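PDB 5FP2: ferric enterobactin receptor PIRA from Pseudomonas aeruginosa, which probably takes up ferric enterobactin and related iron-siderophore complexes across the outer membrane as a TonB-dependent receptor. Local coordinates for residues P38-I43 with E135-P140; R87-E92 with N536-K541; L590-Q595 with P609-N614; T627-T632 with W662-G667. All coordinates share one frame; numbering follows the deposited sequence.

From the N terminus, the chain first passes 38-43, which pairs with 135-140 to close contact 1 within the plug domain. Before that loop is complete, the chain runs through 87-92, whose partner 536-541 lies far along on the barrel. Contacts 1 and 2 therefore cross, and Arg87 NH2 reaches within 3.7 Å of Gly39 CA. Contact 2 ties plug to barrel wall. Contacts 3 and 4 follow in series; each pairs barrel strands that follow one another in the chain, the connections between them largely unmodelled. Met593 SD of contact 3 packs on Gly88 of contact 2, while a probable hydrogen bond between Asn614 OD1 and Thr632 OG1 links contact 3 to contact 4.

Contact 1. Residues P38-I43 with E135-P140; sequences PGVSII and EVLRGP
Ser41 and Arg138 meet through their side chains, beside a pair of antiparallel strands. Arg138 NH1 donates a nearly straight hydrogen bond to Ser41 OG, 2.9 Å long and 166° at the hydrogen, with the hydroxyl close to the guanidinium plane. In the arginine, CG is anti to the carbonyl carbon (chi1 -46°), and the chain bends further out, at chi3, before the guanidinium. One face of the guanidinium lies on the backbone at Gly39 and Val40, where the other strand begins, with Gly39 C and Val40 N each 3.3 Å above the plane and displaced toward the rim. Val40 N and Arg138 NH2 are both donors, so they pack without bonding.

Ser41 and Val136 form a hydrogen-bonded pair, Ser41 N to Val136 O at 2.8 Å and Val136 N to Ser41 O at 2.9 Å. Arg138 N continues the pairing to Gly39 O. On the opposite face of the sheet Val40 CG2 touches Leu137 CD1 at 4.0 Å. This is the mixed sheet of the plug, the domain that fills the barrel of a TonB-dependent receptor, and strand 131-138 lies between 40-44 and 152-158 in it.

Further out, Ser41 OG is also hydrogen-bonded to Gln36 OE1, and the carboxylate of Glu135 is held by Arg133 and Asn155. Arg138 NE makes a salt bridge to Glu573 on barrel strand 567-581.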
loop_
_atom_site.group_PDB
_atom_site.type_symbol
_atom_site.label_atom_id
_atom_site.label_comp_id
_atom_site.label_asym_id
_atom_site.label_seq_id
_atom_site.Cartn_x
_atom_site.Cartn_y
_atom_site.Cartn_z
ATOM N N PRO A 38 -3.157 -16.588 1.597
ATOM C CA PRO A 38 -2.263 -16.564 0.452
ATOM C C PRO A 38 -2.327 -15.253 -0.347
ATOM O O PRO A 38 -3.421 -14.767 -0.719
ATOM C CB PRO A 38 -2.708 -17.790 -0.355
ATOM C CG PRO A 38 -3.191 -18.768 0.689
ATOM C CD PRO A 38 -3.610 -17.967 1.900
ATOM N N GLY A 39 -1.163 -14.624 -0.498
ATOM C CA GLY A 39 -0.980 -13.556 -1.460
ATOM C C GLY A 39 -1.442 -12.229 -0.900
ATOM O O GLY A 39 -1.306 -11.186 -1.555
ATOM N N VAL A 40 -2.035 -12.255 0.289
ATOM C CA VAL A 40 -2.757 -11.094 0.802
ATOM C C VAL A 40 -2.484 -10.918 2.286
ATOM O O VAL A 40 -2.378 -11.897 3.011
ATOM C CB VAL A 40 -4.273 -11.202 0.564
ATOM C CG1 VAL A 40 -4.875 -12.350 1.346
ATOM C CG2 VAL A 40 -4.946 -9.916 0.978
ATOM N N SER A 41 -2.272 -9.682 2.728
ATOM C CA SER A 41 -1.925 -9.461 4.129
ATOM C C SER A 41 -2.730 -8.304 4.609
ATOM O O SER A 41 -3.127 -7.473 3.799
ATOM C CB SER A 41 -0.434 -9.166 4.286
ATOM O OG SER A 41 0.336 -10.391 4.266
ATOM N N ILE A 42 -3.034 -8.268 5.901
ATOM C CA ILE A 42 -3.824 -7.156 6.443
ATOM C C ILE A 42 -3.197 -6.636 7.720
ATOM O O ILE A 42 -2.830 -7.426 8.586
ATOM C CB ILE A 42 -5.269 -7.589 6.735
ATOM C CG1 ILE A 42 -6.029 -7.765 5.421
ATOM C CG2 ILE A 42 -5.980 -6.549 7.583
ATOM C CD1 ILE A 42 -7.475 -8.154 5.618
ATOM N N ILE A 43 -2.986 -5.326 7.780
ATOM C CA ILE A 43 -2.442 -4.674 8.967
ATOM C C ILE A 43 -3.506 -3.821 9.625
ATOM O O ILE A 43 -4.231 -3.114 8.943
ATOM C CB ILE A 43 -1.305 -3.731 8.589
ATOM C CG1 ILE A 43 -0.353 -4.445 7.629
ATOM C CG2 ILE A 43 -0.614 -3.217 9.842
ATOM C CD1 ILE A 43 0.919 -3.674 7.348
ATOM N N GLU A 135 -4.265 -2.802 3.421
ATOM C CA GLU A 135 -4.489 -4.097 2.742
ATOM C C GLU A 135 -3.384 -4.330 1.712
ATOM O O GLU A 135 -3.230 -3.506 0.806
ATOM C CB GLU A 135 -5.841 -4.059 2.016
ATOM C CG GLU A 135 -7.036 -3.772 2.909
ATOM C CD GLU A 135 -8.347 -3.742 2.129
ATOM O OE1 GLU A 135 -8.313 -3.637 0.872
ATOM O OE2 GLU A 135 -9.423 -3.817 2.769
ATOM N N VAL A 136 -2.637 -5.419 1.816
ATOM C CA VAL A 136 -1.622 -5.742 0.801
ATOM C C VAL A 136 -1.969 -6.961 -0.043
ATOM O O VAL A 136 -2.003 -8.095 0.456
ATOM C CB VAL A 136 -0.240 -6.007 1.423
ATOM C CG1 VAL A 136 0.810 -6.123 0.333
ATOM C CG2 VAL A 136 0.091 -4.864 2.372
ATOM N N LEU A 137 -2.049 -6.700 -1.344
ATOM C CA LEU A 137 -2.467 -7.651 -2.351
ATOM C C LEU A 137 -1.237 -7.992 -3.192
ATOM O O LEU A 137 -0.605 -7.077 -3.722
ATOM C CB LEU A 137 -3.512 -6.983 -3.251
ATOM C CG LEU A 137 -4.568 -7.876 -3.879
ATOM C CD1 LEU A 137 -5.264 -8.708 -2.816
ATOM C CD2 LEU A 137 -5.586 -7.069 -4.631
ATOM N N ARG A 138 -0.890 -9.280 -3.307
ATOM C CA ARG A 138 0.326 -9.681 -4.035
ATOM C C ARG A 138 0.059 -10.646 -5.181
ATOM O O ARG A 138 -0.393 -11.772 -4.961
ATOM C CB ARG A 138 1.356 -10.337 -3.111
ATOM C CG ARG A 138 1.600 -9.617 -1.800
ATOM C CD ARG A 138 2.647 -10.345 -0.978
ATOM N NE ARG A 138 2.103 -11.509 -0.277
ATOM C CZ ARG A 138 1.474 -11.453 0.895
ATOM N NH1 ARG A 138 1.336 -10.300 1.524
ATOM N NH2 ARG A 138 1.049 -12.565 1.477
ATOM N N GLY A 139 0.514 -10.279 -6.374
ATOM C CA GLY A 139 0.663 -11.249 -7.456
ATOM C C GLY A 139 -0.603 -11.390 -8.276
ATOM O O GLY A 139 -1.136 -10.384 -8.756
ATOM N N PRO A 140 -1.068 -12.637 -8.488
ATOM C CA PRO A 140 -2.081 -12.797 -9.521
ATOM C C PRO A 140 -3.352 -12.035 -9.208
ATOM O O PRO A 140 -3.812 -11.255 -10.053
ATOM C CB PRO A 140 -2.343 -14.317 -9.568
ATOM C CG PRO A 140 -1.621 -14.890 -8.405
ATOM C CD PRO A 140 -0.505 -13.937 -8.089
#

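Contact 2. Residues R87-E92 with N536-K541; sequences RGMGPE and NDYKNK
Met89 reaches from the plug loop 87-92 toward the end of barrel strand 527-538, where the backbones keep well apart: the nearest CA pair, Arg87 and Asn536, is 8.3 Å apart, and side chains do the bridging. The Met89 chain bends at both chi2 and chi3, and the Met89 and Tyr538 side chains slide past each other in opposite directions. Met89 SD comes to 3.8 Å from Tyr538 CD1 and sits 4.3 Å from the ring centroid, 32° off the normal, an oblique Met-aromatic contact. The methyl carbon at the end of the chain, Met89 CE, is 4.1 Å from Tyr538 CG. Closer to the backbone, Met89 CG packs against the end of the Asn536 side chain.

The polar half of the contact belongs to Lys541. Its chain bends at chi2 and chi3, and NZ donates to Met89 O at 2.8 Å from above the carbonyl plane, 66° out of it. Met89 O also accepts a hydrogen bond from Asn93 ND2, so two donors grip this oxygen. Glu92 crosses the lysine at about a right angle: Glu92 OE2 lies 3.5 Å from Lys541 CE and 3.9 Å from NZ, a long salt bridge. Arg87 makes salt bridges to Glu517 and Glu573 on the barrel wall.

The lysine thus holds the plug loop mainly by its bond to a backbone carbonyl. The nearby Glu92 carboxylate would be expected to add a longer-range electrostatic pull on the ammonium group.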
loop_
_atom_site.group_PDB
_atom_site.type_symbol
_atom_site.label_atom_id
_atom_site.label_comp_id
_atom_site.label_asym_id
_atom_site.label_seq_id
_atom_site.Cartn_x
_atom_site.Cartn_y
_atom_site.Cartn_z
ATOM N N ARG A 87 7.479 -9.083 -4.021
ATOM C CA ARG A 87 7.741 -10.337 -4.705
ATOM C C ARG A 87 8.847 -10.129 -5.746
ATOM O O ARG A 87 8.817 -10.704 -6.837
ATOM C CB ARG A 87 6.431 -10.840 -5.341
ATOM C CG ARG A 87 5.481 -11.557 -4.374
ATOM C CD ARG A 87 4.626 -12.649 -5.047
ATOM N NE ARG A 87 3.748 -13.388 -4.121
ATOM C CZ ARG A 87 2.690 -14.092 -4.512
ATOM N NH1 ARG A 87 2.457 -14.276 -5.811
ATOM N NH2 ARG A 87 1.860 -14.599 -3.612
ATOM N N GLY A 88 9.794 -9.255 -5.418
ATOM C CA GLY A 88 11.004 -9.086 -6.224
ATOM C C GLY A 88 10.838 -8.182 -7.435
ATOM O O GLY A 88 11.778 -7.966 -8.195
ATOM N N MET A 89 9.643 -7.651 -7.625
ATOM C CA MET A 89 9.260 -7.133 -8.930
ATOM C C MET A 89 9.716 -5.683 -9.118
ATOM O O MET A 89 9.615 -5.126 -10.216
ATOM C CB MET A 89 7.742 -7.233 -9.095
ATOM C CG MET A 89 7.260 -8.642 -9.407
ATOM S SD MET A 89 8.094 -9.268 -10.872
ATOM C CE MET A 89 7.273 -8.345 -12.171
ATOM N N GLY A 90 10.184 -5.067 -8.035
ATOM C CA GLY A 90 10.563 -3.659 -8.047
ATOM C C GLY A 90 9.438 -2.759 -7.560
ATOM O O GLY A 90 8.274 -3.195 -7.498
ATOM N N PRO A 91 9.792 -1.510 -7.171
ATOM C CA PRO A 91 8.869 -0.522 -6.637
ATOM C C PRO A 91 7.867 -0.105 -7.692
ATOM O O PRO A 91 6.673 -0.003 -7.411
ATOM C CB PRO A 91 9.774 0.661 -6.261
ATOM C CG PRO A 91 11.157 0.130 -6.228
ATOM C CD PRO A 91 11.176 -1.008 -7.195
ATOM N N GLU A 92 8.357 0.111 -8.910
ATOM C CA GLU A 92 7.541 0.684 -9.977
ATOM C C GLU A 92 6.369 -0.233 -10.300
ATOM O O GLU A 92 5.558 0.070 -11.164
ATOM C CB GLU A 92 8.391 0.950 -11.230
ATOM C CG GLU A 92 8.923 -0.302 -11.930
ATOM C CD GLU A 92 10.261 -0.782 -11.388
ATOM O OE1 GLU A 92 10.637 -0.351 -10.273
ATOM O OE2 GLU A 92 10.934 -1.587 -12.083
ATOM N N ASN A 536 7.143 -15.594 -10.721
ATOM C CA ASN A 536 6.794 -14.608 -11.743
ATOM C C ASN A 536 7.832 -14.647 -12.868
ATOM O O ASN A 536 9.037 -14.710 -12.600
ATOM C CB ASN A 536 6.728 -13.198 -11.150
ATOM C CG ASN A 536 5.755 -13.084 -9.982
ATOM O OD1 ASN A 536 4.828 -13.891 -9.824
ATOM N ND2 ASN A 536 5.911 -12.011 -9.206
ATOM N N ASP A 537 7.362 -14.684 -14.118
ATOM C CA ASP A 537 8.241 -14.731 -15.288
ATOM C C ASP A 537 8.033 -13.465 -16.114
ATOM O O ASP A 537 7.017 -13.340 -16.795
ATOM C CB ASP A 537 7.894 -15.928 -16.176
ATOM C CG ASP A 537 8.090 -17.271 -15.484
ATOM O OD1 ASP A 537 7.228 -17.627 -14.643
ATOM O OD2 ASP A 537 8.996 -18.031 -15.917
ATOM N N TYR A 538 8.996 -12.547 -16.104
ATOM C CA TYR A 538 8.754 -11.224 -16.669
ATOM C C TYR A 538 9.762 -10.796 -17.736
ATOM O O TYR A 538 10.919 -11.205 -17.726
ATOM C CB TYR A 538 8.668 -10.180 -15.555
ATOM C CG TYR A 538 9.928 -10.037 -14.737
ATOM C CD1 TYR A 538 10.148 -10.849 -13.637
ATOM C CD2 TYR A 538 10.881 -9.073 -15.043
ATOM C CE1 TYR A 538 11.280 -10.707 -12.863
ATOM C CE2 TYR A 538 11.992 -8.884 -14.246
ATOM C CZ TYR A 538 12.187 -9.702 -13.160
ATOM O OH TYR A 538 13.357 -9.607 -12.439
ATOM N N LYS A 539 9.301 -9.943 -18.646
ATOM C CA LYS A 539 10.107 -9.493 -19.781
ATOM C C LYS A 539 10.616 -8.050 -19.583
ATOM O O LYS A 539 11.599 -7.821 -18.874
ATOM C CB LYS A 539 9.286 -9.589 -21.070
ATOM C CG LYS A 539 9.179 -10.989 -21.625
ATOM C CD LYS A 539 8.159 -11.115 -22.745
ATOM C CE LYS A 539 8.098 -12.585 -23.175
ATOM N NZ LYS A 539 6.907 -12.960 -23.988
ATOM N N ASN A 540 10.054 -7.096 -20.308
ATOM C CA ASN A 540 10.830 -5.920 -20.653
ATOM C C ASN A 540 10.795 -4.918 -19.511
ATOM O O ASN A 540 10.253 -3.808 -19.638
ATOM C CB ASN A 540 10.311 -5.279 -21.938
ATOM C CG ASN A 540 10.178 -6.270 -23.078
ATOM O OD1 ASN A 540 11.071 -6.381 -23.921
ATOM N ND2 ASN A 540 9.019 -6.913 -23.170
ATOM N N LYS A 541 11.292 -5.344 -18.358
ATOM C CA LYS A 541 11.507 -4.412 -17.264
ATOM C C LYS A 541 12.208 -3.174 -17.819
ATOM O O LYS A 541 13.116 -3.277 -18.644
ATOM C CB LYS A 541 12.351 -5.068 -16.167
ATOM C CG LYS A 541 12.949 -4.069 -15.194
ATOM C CD LYS A 541 13.109 -4.631 -13.801
ATOM C CE LYS A 541 11.747 -4.861 -13.161
ATOM N NZ LYS A 541 11.897 -5.309 -11.749
#

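Contact 3. Residues L590-Q595 with P609-N614; sequences LTYMLQ and PEYTLN
Thr591 and Thr612 anchor the closely joined part of this antiparallel pair, exchanging Thr591 N to Thr612 O at 2.8 Å and Thr612 N to Thr591 O at 2.7 Å. Two residues further on, Met593 and Glu610 form the next hydrogen-bonded pair, with Met593 N to Glu610 O at 3.0 Å. On the other face of the sheet, Leu590 and Leu613 lie side by side, pointing the same way, with Leu590 CD1 3.8 Å from Leu613 CG.

Tyr592 and Tyr611 share that face but do not stack. Tyr592 CD2 packs on Tyr611 CB at 3.6 Å. Tyr611 CG sits between its backbone N and carbonyl carbon (chi1 70°), and the end of the side chain leads away from the other strand. Toward the exposed end, at Leu594 and Pro609, no backbone hydrogen bond joins the two residues and one apolar touch remains: their side chains cross at about a right angle, Leu594 CD2 meeting Pro609 CB at 3.5 Å.

Both strands belong to the 22-stranded barrel of the TonB-dependent receptor. Strand 584-595 is flanked by 567-581 and 610-619, and the latter by 625-634. On the threonine face the plug closes in: Thr591 OG1 is hydrogen-bonded to Gly66 N, and Met593 and Glu610 touch Asn68 on plug strand 67-69.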
loop_
_atom_site.group_PDB
_atom_site.type_symbol
_atom_site.label_atom_id
_atom_site.label_comp_id
_atom_site.label_asym_id
_atom_site.label_seq_id
_atom_site.Cartn_x
_atom_site.Cartn_y
_atom_site.Cartn_z
ATOM N N LEU A 590 7.820 -14.812 6.834
ATOM C CA LEU A 590 9.030 -15.248 6.164
ATOM C C LEU A 590 8.934 -14.874 4.702
ATOM O O LEU A 590 7.874 -15.028 4.099
ATOM C CB LEU A 590 9.158 -16.763 6.303
ATOM C CG LEU A 590 10.071 -17.504 5.316
ATOM C CD1 LEU A 590 11.544 -17.314 5.684
ATOM C CD2 LEU A 590 9.735 -18.988 5.240
ATOM N N THR A 591 9.980 -14.267 4.151
ATOM C CA THR A 591 10.048 -14.113 2.699
ATOM C C THR A 591 11.357 -14.657 2.180
ATOM O O THR A 591 12.422 -14.328 2.699
ATOM C CB THR A 591 9.925 -12.655 2.226
ATOM O OG1 THR A 591 8.651 -12.126 2.606
ATOM C CG2 THR A 591 10.057 -12.580 0.700
ATOM N N TYR A 592 11.274 -15.520 1.174
ATOM C CA TYR A 592 12.450 -16.194 0.644
ATOM C C TYR A 592 12.371 -16.179 -0.878
ATOM O O TYR A 592 11.461 -16.773 -1.441
ATOM C CB TYR A 592 12.487 -17.636 1.154
ATOM C CG TYR A 592 13.684 -18.417 0.667
ATOM C CD1 TYR A 592 13.738 -18.892 -0.636
ATOM C CD2 TYR A 592 14.757 -18.687 1.510
ATOM C CE1 TYR A 592 14.827 -19.608 -1.091
ATOM C CE2 TYR A 592 15.859 -19.387 1.063
ATOM C CZ TYR A 592 15.887 -19.845 -0.239
ATOM O OH TYR A 592 16.974 -20.557 -0.678
ATOM N N MET A 593 13.317 -15.526 -1.550
ATOM C CA MET A 593 13.340 -15.583 -3.010
ATOM C C MET A 593 14.683 -15.874 -3.661
ATOM O O MET A 593 15.715 -15.382 -3.212
ATOM C CB MET A 593 12.822 -14.296 -3.640
ATOM C CG MET A 593 12.232 -13.281 -2.694
ATOM S SD MET A 593 11.619 -11.925 -3.690
ATOM C CE MET A 593 10.989 -10.903 -2.365
ATOM N N LEU A 594 14.593 -16.459 -4.858
ATOM C CA LEU A 594 15.678 -16.491 -5.834
ATOM C C LEU A 594 15.311 -15.728 -7.119
ATOM O O LEU A 594 14.238 -15.947 -7.686
ATOM C CB LEU A 594 15.965 -17.943 -6.202
ATOM C CG LEU A 594 15.483 -18.939 -5.151
ATOM C CD1 LEU A 594 15.279 -20.320 -5.758
ATOM C CD2 LEU A 594 16.462 -18.982 -3.986
ATOM N N GLN A 595 16.228 -14.908 -7.628
ATOM C CA GLN A 595 16.039 -14.251 -8.928
ATOM C C GLN A 595 17.157 -14.608 -9.901
ATOM O O GLN A 595 18.257 -14.916 -9.474
ATOM C CB GLN A 595 15.962 -12.722 -8.793
ATOM C CG GLN A 595 16.001 -12.173 -7.375
ATOM C CD GLN A 595 15.108 -10.954 -7.186
ATOM O OE1 GLN A 595 14.434 -10.494 -8.117
ATOM N NE2 GLN A 595 15.097 -10.429 -5.968
ATOM N N PRO A 609 20.227 -15.672 -3.496
ATOM C CA PRO A 609 19.120 -16.333 -2.809
ATOM C C PRO A 609 18.909 -15.799 -1.394
ATOM O O PRO A 609 19.439 -16.365 -0.443
ATOM C CB PRO A 609 19.570 -17.798 -2.761
ATOM C CG PRO A 609 21.063 -17.746 -2.787
ATOM C CD PRO A 609 21.414 -16.544 -3.618
ATOM N N GLU A 610 18.085 -14.763 -1.256
ATOM C CA GLU A 610 17.970 -14.013 -0.002
ATOM C C GLU A 610 16.701 -14.391 0.757
ATOM O O GLU A 610 15.727 -14.818 0.145
ATOM C CB GLU A 610 17.971 -12.517 -0.311
ATOM C CG GLU A 610 17.166 -11.654 0.645
ATOM C CD GLU A 610 16.931 -10.267 0.081
ATOM O OE1 GLU A 610 16.315 -10.160 -1.005
ATOM O OE2 GLU A 610 17.396 -9.285 0.703
ATOM N N TYR A 611 16.693 -14.202 2.074
ATOM C CA TYR A 611 15.443 -14.267 2.832
ATOM C C TYR A 611 15.340 -13.212 3.924
ATOM O O TYR A 611 16.341 -12.761 4.471
ATOM C CB TYR A 611 15.245 -15.649 3.449
ATOM C CG TYR A 611 16.190 -15.972 4.583
ATOM C CD1 TYR A 611 17.435 -16.506 4.319
ATOM C CD2 TYR A 611 15.820 -15.800 5.915
ATOM C CE1 TYR A 611 18.301 -16.865 5.339
ATOM C CE2 TYR A 611 16.711 -16.077 6.948
ATOM C CZ TYR A 611 17.951 -16.638 6.654
ATOM O OH TYR A 611 18.846 -17.072 7.628
ATOM N N THR A 612 14.107 -12.839 4.244
ATOM C CA THR A 612 13.845 -12.027 5.408
ATOM C C THR A 612 12.936 -12.796 6.344
ATOM O O THR A 612 12.073 -13.551 5.901
ATOM C CB THR A 612 13.169 -10.685 5.041
ATOM O OG1 THR A 612 13.946 -9.990 4.062
ATOM C CG2 THR A 612 13.067 -9.821 6.253
ATOM N N LEU A 613 13.113 -12.558 7.636
ATOM C CA LEU A 613 12.207 -13.066 8.641
ATOM C C LEU A 613 11.831 -11.951 9.584
ATOM O O LEU A 613 12.701 -11.382 10.243
ATOM C CB LEU A 613 12.904 -14.142 9.463
ATOM C CG LEU A 613 12.713 -15.538 8.887
ATOM C CD1 LEU A 613 14.001 -16.330 8.953
ATOM C CD2 LEU A 613 11.589 -16.216 9.643
ATOM N N ASN A 614 10.530 -11.772 9.779
ATOM C CA ASN A 614 10.024 -10.754 10.683
ATOM C C ASN A 614 9.184 -11.415 11.759
ATOM O O ASN A 614 8.253 -12.155 11.444
ATOM C CB ASN A 614 9.171 -9.759 9.895
ATOM C CG ASN A 614 10.008 -8.809 9.057
ATOM O OD1 ASN A 614 10.512 -7.807 9.556
ATOM N ND2 ASN A 614 10.243 -9.177 7.806
#

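Contact 4. Residues T627-T632 with W662-G667; sequences TQLTST and WGVSAG
Trp662 lays its indole against Ser631, at one end of a run of backbone pairs between two neighbouring barrel strands. Starting at the root, Trp662 CB lies 3.8 Å from Thr630 O. CG is at similar distances from that oxygen and from Ser631 CB, and CD1 comes a little closer to the serine methylene. Trp662 NE1 is 3.5 Å from Ser631 CB, CE2 touches the same carbon, and CD2 is 4.0 Å from it. The contacts thus lie on the five-membered ring, with Ser631 CB over one face, 3.6 Å from the centroid and 16° off the normal, a CH-pi contact.

Thr630 and Gly663 hold the adjoining backbones with two bonds, Thr630 N to Gly663 O at 2.9 Å and Gly663 N to Thr630 O at 2.6 Å. Gln628 and Ser665 repeat the pairing, the bond from Gln628 N to Ser665 O straight and the return bond weak. On the indole's face, Leu629 CD1 lies 3.5 Å from Gly663 O and 4.2 Å from Val664 CB. On the other face Gln628 CB and Ser665 CB pack together; Gln628 NE2 hydrogen-bonds Asp618 on the adjacent strand 610-619, and Ser665 OG hydrogen-bonds Tyr710 two strands away.

Backbone bonds join the strands; the two faces differ, one with apolar and CH-pi contacts, the other with polar groups, where Gln628 and Thr630 touch plug residue Arg51.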
loop_
_atom_site.group_PDB
_atom_site.type_symbol
_atom_site.label_atom_id
_atom_site.label_comp_id
_atom_site.label_asym_id
_atom_site.label_seq_id
_atom_site.Cartn_x
_atom_site.Cartn_y
_atom_site.Cartn_z
ATOM N N THR A 627 3.083 -5.541 25.655
ATOM C CA THR A 627 4.533 -5.586 25.436
ATOM C C THR A 627 4.953 -6.445 24.242
ATOM O O THR A 627 4.476 -7.560 24.066
ATOM C CB THR A 627 5.318 -6.131 26.662
ATOM O OG1 THR A 627 4.505 -6.131 27.843
ATOM C CG2 THR A 627 6.561 -5.271 26.905
ATOM N N GLN A 628 5.850 -5.891 23.428
ATOM C CA GLN A 628 6.384 -6.580 22.262
ATOM C C GLN A 628 7.886 -6.732 22.377
ATOM O O GLN A 628 8.600 -5.803 22.763
ATOM C CB GLN A 628 6.072 -5.815 20.965
ATOM C CG GLN A 628 4.969 -6.463 20.144
ATOM C CD GLN A 628 4.359 -5.580 19.060
ATOM O OE1 GLN A 628 4.837 -4.467 18.743
ATOM N NE2 GLN A 628 3.248 -6.061 18.511
ATOM N N LEU A 629 8.355 -7.913 21.999
ATOM C CA LEU A 629 9.699 -8.094 21.484
ATOM C C LEU A 629 9.576 -8.341 19.987
ATOM O O LEU A 629 8.733 -9.140 19.549
ATOM C CB LEU A 629 10.325 -9.299 22.173
ATOM C CG LEU A 629 11.853 -9.382 22.219
ATOM C CD1 LEU A 629 12.434 -8.082 22.764
ATOM C CD2 LEU A 629 12.299 -10.607 23.047
ATOM N N THR A 630 10.363 -7.619 19.196
ATOM C CA THR A 630 10.389 -7.881 17.766
ATOM C C THR A 630 11.777 -7.981 17.180
ATOM O O THR A 630 12.692 -7.231 17.537
ATOM C CB THR A 630 9.712 -6.799 16.947
ATOM O OG1 THR A 630 10.590 -5.668 16.877
ATOM C CG2 THR A 630 8.356 -6.428 17.549
ATOM N N SER A 631 11.873 -8.857 16.184
ATOM C CA SER A 631 13.114 -9.125 15.487
ATOM C C SER A 631 12.863 -9.134 13.989
ATOM O O SER A 631 11.759 -9.414 13.515
ATOM C CB SER A 631 13.704 -10.464 15.931
ATOM O OG SER A 631 12.717 -11.486 15.907
ATOM N N THR A 632 13.896 -8.759 13.254
ATOM C CA THR A 632 13.905 -8.951 11.833
ATOM C C THR A 632 15.286 -9.508 11.515
ATOM O O THR A 632 16.292 -9.122 12.119
ATOM C CB THR A 632 13.534 -7.651 11.078
ATOM O OG1 THR A 632 13.402 -7.897 9.673
ATOM C CG2 THR A 632 14.558 -6.568 11.315
ATOM N N TRP A 662 16.850 -6.242 16.678
ATOM C CA TRP A 662 15.797 -6.524 17.650
ATOM C C TRP A 662 15.312 -5.269 18.307
ATOM O O TRP A 662 16.129 -4.506 18.814
ATOM C CB TRP A 662 16.332 -7.384 18.781
ATOM C CG TRP A 662 16.229 -8.875 18.597
ATOM C CD1 TRP A 662 15.286 -9.695 19.133
ATOM C CD2 TRP A 662 17.139 -9.712 17.901
ATOM N NE1 TRP A 662 15.540 -11.004 18.802
ATOM C CE2 TRP A 662 16.661 -11.039 18.021
ATOM C CE3 TRP A 662 18.289 -9.470 17.150
ATOM C CZ2 TRP A 662 17.348 -12.135 17.501
ATOM C CZ3 TRP A 662 18.919 -10.556 16.544
ATOM C CH2 TRP A 662 18.480 -11.880 16.777
ATOM N N GLY A 663 13.995 -5.115 18.436
ATOM C CA GLY A 663 13.430 -3.991 19.173
ATOM C C GLY A 663 12.608 -4.471 20.350
ATOM O O GLY A 663 12.095 -5.588 20.345
ATOM N N VAL A 664 12.444 -3.601 21.340
ATOM C CA VAL A 664 11.471 -3.807 22.409
ATOM C C VAL A 664 10.518 -2.623 22.484
ATOM O O VAL A 664 10.895 -1.507 22.140
ATOM C CB VAL A 664 12.170 -3.996 23.767
ATOM C CG1 VAL A 664 12.870 -2.721 24.208
ATOM C CG2 VAL A 664 11.170 -4.445 24.820
ATOM N N SER A 665 9.302 -2.875 22.970
ATOM C CA SER A 665 8.191 -1.936 22.843
ATOM C C SER A 665 7.125 -2.147 23.925
ATOM O O SER A 665 6.701 -3.277 24.217
ATOM C CB SER A 665 7.546 -2.103 21.475
ATOM O OG SER A 665 6.895 -0.912 21.082
ATOM N N ALA A 666 6.680 -1.037 24.511
ATOM C CA ALA A 666 5.695 -1.084 25.593
ATOM C C ALA A 666 4.607 -0.068 25.362
ATOM O O ALA A 666 4.852 0.970 24.763
ATOM C CB ALA A 666 6.352 -0.825 26.939
ATOM N N GLY A 667 3.410 -0.378 25.848
ATOM C CA GLY A 667 2.269 0.505 25.666
ATOM C C GLY A 667 1.323 0.459 26.842
ATOM O O GLY A 667 1.055 -0.611 27.391
#